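Local structure of putative low molecular weight protein-tyrosine-phosphatase slr0328 (5O7B) at residues Leu16-Ala30 with Leu97-Asn106. The protein hydrolyses phosphotyrosine residues of proteins, leaving tyrosine on the protein and releasing inorganic phosphate, as a member of the low molecular weight tyrosine phosphatase family. Sequence-based numbering, arbitrary orientation. Where two conformers were deposited one is given.
Sequences LLFVCLGNICRSPAA and LAMDGDNYRN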
ATOM      1  N   LEU A  16       9.335  -8.597  -0.325  1.00 33.78           N
ATOM      2  CA  LEU A  16       7.927  -8.325  -0.585  1.00 34.24           C
ATOM      3  C   LEU A  16       7.768  -6.955  -1.237  1.00 29.25           C
ATOM      4  O   LEU A  16       8.361  -5.973  -0.780  1.00 26.63           O
ATOM      5  CB  LEU A  16       7.114  -8.391   0.712  1.00 31.25           C
ATOM      6  CG  LEU A  16       7.477  -9.456   1.758  1.00 29.90           C
ATOM      7  CD1 LEU A  16       6.642  -9.260   3.004  1.00 26.21           C
ATOM      8  CD2 LEU A  16       7.299 -10.872   1.224  1.00 26.59           C
ATOM      9  N   LEU A  17       6.959  -6.885  -2.292  1.00 30.32           N
ATOM     10  CA  LEU A  17       6.760  -5.650  -3.045  1.00 24.17           C
ATOM     11  C   LEU A  17       5.276  -5.336  -3.087  1.00 27.27           C
ATOM     12  O   LEU A  17       4.482  -6.156  -3.561  1.00 26.10           O
ATOM     13  CB  LEU A  17       7.324  -5.768  -4.464  1.00 27.07           C
ATOM     14  CG  LEU A  17       7.280  -4.528  -5.369  1.00 27.92           C
ATOM     15  CD1 LEU A  17       8.383  -3.561  -5.012  1.00 27.71           C
ATOM     16  CD2 LEU A  17       7.401  -4.939  -6.827  1.00 28.56           C
ATOM     17  N   PHE A  18       4.904  -4.155  -2.597  1.00 24.17           N
ATOM     18  CA  PHE A  18       3.519  -3.704  -2.608  1.00 23.18           C
ATOM     19  C   PHE A  18       3.331  -2.682  -3.721  1.00 25.22           C
ATOM     20  O   PHE A  18       4.150  -1.771  -3.868  1.00 23.66           O
ATOM     21  CB  PHE A  18       3.138  -3.120  -1.249  1.00 26.00           C
ATOM     22  CG  PHE A  18       3.332  -4.084  -0.102  1.00 25.50           C
ATOM     23  CD1 PHE A  18       2.340  -4.998   0.230  1.00 22.24           C
ATOM     24  CD2 PHE A  18       4.506  -4.084   0.632  1.00 22.33           C
ATOM     25  CE1 PHE A  18       2.517  -5.886   1.274  1.00 23.00           C
ATOM     26  CE2 PHE A  18       4.687  -4.975   1.686  1.00 23.46           C
ATOM     27  CZ  PHE A  18       3.693  -5.870   2.006  1.00 24.90           C
ATOM     28  N   VAL A  19       2.266  -2.838  -4.518  1.00 24.74           N
ATOM     29  CA  VAL A  19       2.102  -2.057  -5.742  1.00 24.53           C
ATOM     30  C   VAL A  19       0.735  -1.388  -5.765  1.00 26.08           C
ATOM     31  O   VAL A  19      -0.291  -2.051  -5.561  1.00 24.65           O
ATOM     32  CB  VAL A  19       2.288  -2.918  -7.009  1.00 26.07           C
ATOM     33  CG1 VAL A  19       2.141  -2.062  -8.263  1.00 25.69           C
ATOM     34  CG2 VAL A  19       3.637  -3.598  -6.998  1.00 22.77           C
ATOM     35  N   CYS A  20       0.725  -0.085  -6.028  1.00 27.30           N
ATOM     36  CA  CYS A  20      -0.492   0.653  -6.355  1.00 29.50           C
ATOM     37  C   CYS A  20      -0.254   1.359  -7.690  1.00 28.77           C
ATOM     38  O   CYS A  20       0.631   0.992  -8.473  1.00 28.33           O
ATOM     39  CB  CYS A  20      -0.883   1.603  -5.217  1.00 24.43           C
ATOM     40  SG  CYS A  20       0.278   2.946  -4.906  1.00 26.14           S
ATOM     41  N   LEU A  21      -1.057   2.383  -7.979  1.00 25.94           N
ATOM     42  CA  LEU A  21      -0.982   3.052  -9.280  1.00 25.80           C
ATOM     43  C   LEU A  21       0.188   4.031  -9.342  1.00 27.13           C
ATOM     44  O   LEU A  21       1.134   3.832 -10.113  1.00 29.64           O
ATOM     45  CB  LEU A  21      -2.302   3.776  -9.590  1.00 25.97           C
ATOM     46  CG  LEU A  21      -2.355   4.602 -10.887  1.00 29.00           C
ATOM     47  CD1 LEU A  21      -2.050   3.743 -12.106  1.00 28.20           C
ATOM     48  CD2 LEU A  21      -3.691   5.302 -11.063  1.00 27.87           C
ATOM     49  N   GLY A  22       0.143   5.090  -8.526  1.00 26.26           N
ATOM     50  CA  GLY A  22       1.177   6.107  -8.503  1.00 30.69           C
ATOM     51  C   GLY A  22       2.296   5.943  -7.483  1.00 29.95           C
ATOM     52  O   GLY A  22       3.270   6.698  -7.539  1.00 27.84           O
ATOM     53  N   ASN A  23       2.189   4.981  -6.560  1.00 28.48           N
ATOM     54  CA  ASN A  23       3.187   4.776  -5.495  1.00 27.90           C
ATOM     55  C   ASN A  23       3.395   6.045  -4.663  1.00 28.51           C
ATOM     56  O   ASN A  23       4.525   6.427  -4.350  1.00 26.54           O
ATOM     57  CB  ASN A  23       4.518   4.261  -6.070  1.00 25.22           C
ATOM     58  CG  ASN A  23       5.512   3.806  -4.981  1.00 28.55           C
ATOM     59  OD1 ASN A  23       6.721   3.998  -5.106  1.00 25.19           O
ATOM     60  ND2 ASN A  23       4.998   3.209  -3.919  1.00 23.74           N
ATOM     61  N   ILE A  24       2.297   6.712  -4.303  1.00 28.38           N
ATOM     62  CA  ILE A  24       2.365   7.842  -3.375  1.00 26.69           C
ATOM     63  C   ILE A  24       1.339   7.770  -2.254  1.00 28.36           C
ATOM     64  O   ILE A  24       1.522   8.444  -1.224  1.00 27.25           O
ATOM     65  CB  ILE A  24       2.244   9.203  -4.107  1.00 30.95           C
ATOM     66  CG1 ILE A  24       0.940   9.302  -4.900  1.00 31.57           C
ATOM     67  CG2 ILE A  24       3.462   9.482  -4.981  1.00 32.76           C
ATOM     68  CD1 ILE A  24       0.507  10.731  -5.146  1.00 32.60           C
ATOM     69  N   CYS A  25       0.257   6.997  -2.365  1.00 27.66           N
ATOM     70  CA  CYS A  25      -0.724   6.879  -1.283  1.00 28.82           C
ATOM     71  C   CYS A  25      -0.724   5.473  -0.696  1.00 25.03           C
ATOM     72  O   CYS A  25      -0.197   5.260   0.396  1.00 27.23           O
ATOM     73  CB  CYS A  25      -2.131   7.257  -1.767  1.00 28.21           C
ATOM     74  SG  CYS A  25      -2.361   8.959  -2.363  1.00 29.50           S
ATOM     75  N   ARG A  26      -1.260   4.490  -1.423  1.00 26.10           N
ATOM     76  CA  ARG A  26      -1.621   3.200  -0.845  1.00 23.27           C
ATOM     77  C   ARG A  26      -0.416   2.303  -0.580  1.00 25.65           C
ATOM     78  O   ARG A  26      -0.197   1.868   0.556  1.00 25.17           O
ATOM     79  CB  ARG A  26      -2.616   2.489  -1.757  1.00 22.77           C
ATOM     80  CG  ARG A  26      -4.012   3.078  -1.700  1.00 24.83           C
ATOM     81  CD  ARG A  26      -4.865   2.497  -2.793  1.00 26.48           C
ATOM     82  NE  ARG A  26      -4.381   2.892  -4.106  1.00 27.96           N
ATOM     83  CZ  ARG A  26      -4.927   2.496  -5.247  1.00 23.24           C
ATOM     84  NH1 ARG A  26      -4.427   2.910  -6.402  1.00 22.20           N
ATOM     85  NH2 ARG A  26      -5.980   1.700  -5.228  1.00 25.14           N
ATOM     86  N   SER A  27       0.348   1.967  -1.624  1.00 25.31           N
ATOM     87  CA  SER A  27       1.459   1.034  -1.433  1.00 23.16           C
ATOM     88  C   SER A  27       2.570   1.594  -0.542  1.00 25.01           C
ATOM     89  O   SER A  27       3.219   0.811   0.172  1.00 24.20           O
ATOM     90  CB  SER A  27       2.030   0.583  -2.784  1.00 24.39           C
ATOM     91  OG  SER A  27       2.744   1.605  -3.440  1.00 26.58           O
ATOM     92  N   PRO A  28       2.836   2.912  -0.531  1.00 24.64           N
ATOM     93  CA  PRO A  28       3.745   3.433   0.505  1.00 24.34           C
ATOM     94  C   PRO A  28       3.238   3.183   1.910  1.00 26.36           C
ATOM     95  O   PRO A  28       4.039   2.928   2.816  1.00 23.26           O
ATOM     96  CB  PRO A  28       3.817   4.934   0.192  1.00 25.22           C
ATOM     97  CG  PRO A  28       3.512   5.029  -1.237  1.00 24.74           C
ATOM     98  CD  PRO A  28       2.508   3.957  -1.520  1.00 24.93           C
ATOM     99  N   ALA A  29       1.922   3.270   2.122  1.00 24.98           N
ATOM    100  CA  ALA A  29       1.373   2.921   3.426  1.00 25.52           C
ATOM    101  C   ALA A  29       1.535   1.431   3.695  1.00 24.95           C
ATOM    102  O   ALA A  29       1.945   1.033   4.793  1.00 23.38           O
ATOM    103  CB  ALA A  29      -0.097   3.333   3.510  1.00 23.30           C
ATOM    104  N   ALA A  30       1.233   0.594   2.697  1.00 25.90           N
ATOM    105  CA  ALA A  30       1.391  -0.849   2.862  1.00 24.49           C
ATOM    106  C   ALA A  30       2.816  -1.207   3.250  1.00 23.35           C
ATOM    107  O   ALA A  30       3.037  -2.077   4.098  1.00 26.46           O
ATOM    108  CB  ALA A  30       0.993  -1.574   1.576  1.00 25.82           C
ATOM    109  N   LEU A  97       2.270  -7.735  -4.132  1.00 21.49           N
ATOM    110  CA  LEU A  97       0.923  -7.586  -3.600  1.00 23.50           C
ATOM    111  C   LEU A  97       0.290  -6.297  -4.152  1.00 27.44           C
ATOM    112  O   LEU A  97       0.802  -5.194  -3.942  1.00 24.59           O
ATOM    113  CB  LEU A  97       0.968  -7.625  -2.059  1.00 24.23           C
ATOM    114  CG  LEU A  97       1.676  -8.940  -1.651  1.00 30.45           C
ATOM    115  CD1 LEU A  97       2.962  -8.781  -0.820  1.00 26.92           C
ATOM    116  CD2 LEU A  97       0.756  -9.981  -1.011  1.00 23.82           C
ATOM    117  N   ALA A  98      -0.810  -6.454  -4.897  1.00 27.55           N
ATOM    118  CA  ALA A  98      -1.467  -5.348  -5.578  1.00 27.06           C
ATOM    119  C   ALA A  98      -2.549  -4.732  -4.705  1.00 24.38           C
ATOM    120  O   ALA A  98      -3.243  -5.430  -3.963  1.00 26.58           O
ATOM    121  CB  ALA A  98      -2.080  -5.813  -6.899  1.00 28.11           C
ATOM    122  N   MET A  99      -2.704  -3.410  -4.821  1.00 26.65           N
ATOM    123  CA  MET A  99      -3.618  -2.695  -3.931  1.00 24.51           C
ATOM    124  C   MET A  99      -5.065  -2.798  -4.397  1.00 26.36           C
ATOM    125  O   MET A  99      -5.974  -2.883  -3.560  1.00 25.72           O
ATOM    126  CB  MET A  99      -3.211  -1.227  -3.803  1.00 25.26           C
ATOM    127  CG  MET A  99      -1.940  -0.966  -3.003  1.00 24.12           C
ATOM    128  SD  MET A  99      -1.851  -1.755  -1.389  1.00 27.83           S
ATOM    129  CE  MET A  99      -0.598  -2.994  -1.705  1.00 29.06           C
ATOM    130  N   ASP A 100      -5.304  -2.781  -5.716  1.00 24.49           N
ATOM    131  CA  ASP A 100      -6.647  -2.958  -6.261  1.00 26.34           C
ATOM    132  C   ASP A 100      -6.597  -3.852  -7.499  1.00 28.42           C
ATOM    133  O   ASP A 100      -5.531  -4.305  -7.928  1.00 27.72           O
ATOM    134  CB  ASP A 100      -7.322  -1.609  -6.564  1.00 25.45           C
ATOM    135  CG  ASP A 100      -6.666  -0.839  -7.708  1.00 28.37           C
ATOM    136  OD1 ASP A 100      -6.021  -1.436  -8.598  1.00 25.84           O
ATOM    137  OD2 ASP A 100      -6.808   0.404  -7.712  1.00 30.28           O
ATOM    138  N   GLY A 101      -7.776  -4.080  -8.081  1.00 26.62           N
ATOM    139  CA  GLY A 101      -7.881  -4.980  -9.224  1.00 30.77           C
ATOM    140  C   GLY A 101      -7.129  -4.487 -10.445  1.00 34.32           C
ATOM    141  O   GLY A 101      -6.508  -5.275 -11.161  1.00 30.54           O
ATOM    142  N   ASP A 102      -7.178  -3.174 -10.703  1.00 32.03           N
ATOM    143  CA  ASP A 102      -6.447  -2.627 -11.841  1.00 31.13           C
ATOM    144  C   ASP A 102      -4.947  -2.853 -11.692  1.00 33.79           C
ATOM    145  O   ASP A 102      -4.268  -3.187 -12.670  1.00 30.78           O
ATOM    146  CB  ASP A 102      -6.759  -1.142 -12.005  1.00 30.53           C
ATOM    147  CG  ASP A 102      -8.220  -0.886 -12.270  1.00 33.30           C
ATOM    148  OD1 ASP A 102      -8.905  -1.801 -12.784  1.00 36.85           O
ATOM    149  OD2 ASP A 102      -8.684   0.229 -11.957  1.00 31.56           O
ATOM    150  N   ASN A 103      -4.411  -2.686 -10.476  1.00 31.10           N
ATOM    151  CA  ASN A 103      -2.987  -2.944 -10.271  1.00 29.37           C
ATOM    152  C   ASN A 103      -2.666  -4.402 -10.523  1.00 29.21           C
ATOM    153  O   ASN A 103      -1.592  -4.724 -11.035  1.00 28.99           O
ATOM    154  CB  ASN A 103      -2.542  -2.585  -8.852  1.00 28.86           C
ATOM    155  CG  ASN A 103      -3.007  -1.225  -8.405  1.00 30.35           C
ATOM    156  OD1 ASN A 103      -3.342  -1.044  -7.239  1.00 30.63           O
ATOM    157  ND2 ASN A 103      -2.999  -0.252  -9.315  1.00 30.68           N
ATOM    158  N   TYR A 104      -3.593  -5.295 -10.166  1.00 33.73           N
ATOM    159  CA  TYR A 104      -3.346  -6.731 -10.178  1.00 35.73           C
ATOM    160  C   TYR A 104      -3.524  -7.347 -11.560  1.00 38.42           C
ATOM    161  O   TYR A 104      -2.624  -8.020 -12.072  1.00 35.91           O
ATOM    162  CB  TYR A 104      -4.291  -7.428  -9.192  1.00 33.81           C
ATOM    163  N   ARG A 105      -4.705  -7.159 -12.145  1.00 34.47           N
ATOM    164  CA  ARG A 105      -5.140  -7.881 -13.330  0.58 37.35           C
ATOM    165  C   ARG A 105      -6.355  -7.192 -13.922  1.00 26.53           C
ATOM    166  O   ARG A 105      -7.287  -6.881 -13.174  1.00 33.36           O
ATOM    167  CB  ARG A 105      -5.490  -9.333 -12.975  0.58 34.21           C
ATOM    168  CG  ARG A 105      -6.065 -10.150 -14.114  0.58 31.09           C
ATOM    169  CD  ARG A 105      -7.571 -10.051 -14.211  0.58 26.53           C
ATOM    170  NE  ARG A 105      -8.250 -10.389 -12.982  0.58 25.81           N
ATOM    171  CZ  ARG A 105      -8.923  -9.531 -12.234  0.58 31.83           C
ATOM    172  NH1 ARG A 105      -8.991  -8.253 -12.579  0.58 35.77           N
ATOM    173  NH2 ARG A 105      -9.514  -9.948 -11.127  0.58 37.96           N
ATOM    174  N   ASN A 106      -6.340  -6.995 -15.244  1.00 30.77           N
ATOM    175  CA  ASN A 106      -7.395  -6.428 -16.125  1.00 43.64           C
ATOM    176  C   ASN A 106      -6.789  -5.221 -16.858  1.00 50.12           C
ATOM    177  O   ASN A 106      -7.108  -4.940 -18.021  1.00 45.49           O
ATOM    178  CB  ASN A 106      -8.700  -6.020 -15.386  1.00 25.97           C
ATOM    179  CG  ASN A 106      -9.789  -7.124 -15.437  1.00 44.84           C
ATOM    180  OD1 ASN A 106      -9.776  -7.986 -16.318  1.00 53.37           O
ATOM    181  ND2 ASN A 106     -10.741  -7.079 -14.496  1.00 50.50           N
TER
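The phosphate-binding loop of the tyrosine phosphatases, the C-X5-R signature from Cys-20 to Arg-26, leans here on Met-99, Asp-100 and Asn-103; by similarity, Cys-20 is the nucleophile and Arg-26 also belongs to the active site. Leading into the loop, strand 17-20 has residues 97-99 running parallel along the edge opposite strand 50-53. Leu-97 N donates to Leu-17 O, Val-19 N returns a bond to Leu-97 O (2.8 Å), and Met-99 N reaches Val-19 O (2.9 Å). Beside these backbone bonds Leu-97 lies alongside Phe-18, its CD1 3.6 Å from ring atom CE1.

The side chains of Met-99 and Arg-26 run antiparallel, with Met-99 CB above one guanidinium face, off its centre, while Met-99 CG packs 3.6 Å from Cys-20 CB. The chain then bends at chi2 (-50°) and again at chi3, which brings Met-99 CE to the edge of the Phe-18 ring and to Ala-30 CB, 3.9 Å away, on helix 26-37.

At the guanidinium edge, Arg-26 NH2 makes a salt bridge with Asp-100 OD2 (2.9 Å, 163° at the hydrogen). OD2 lies near the guanidinium plane, yet the carboxylate is turned 65° from it and is met from above. The other oxygen, Asp-100 OD1, caps helix 101-104 by accepting Asn-103 N (2.8 Å); Asn-103 OD1 accepts Asp-100 N in return, completing a capping box.

A leucine in place of Arg-26 would probably leave the Asp-100 carboxylate without its charged mate and the Val-135 carbonyl without the NH2 donor it now has. Asp-100, with OD1 engaged in the helix cap, probably serves as a second-shell residue that, with Val-135, helps to position the outer end of Arg-26, close to the probable proton donor Asp-137.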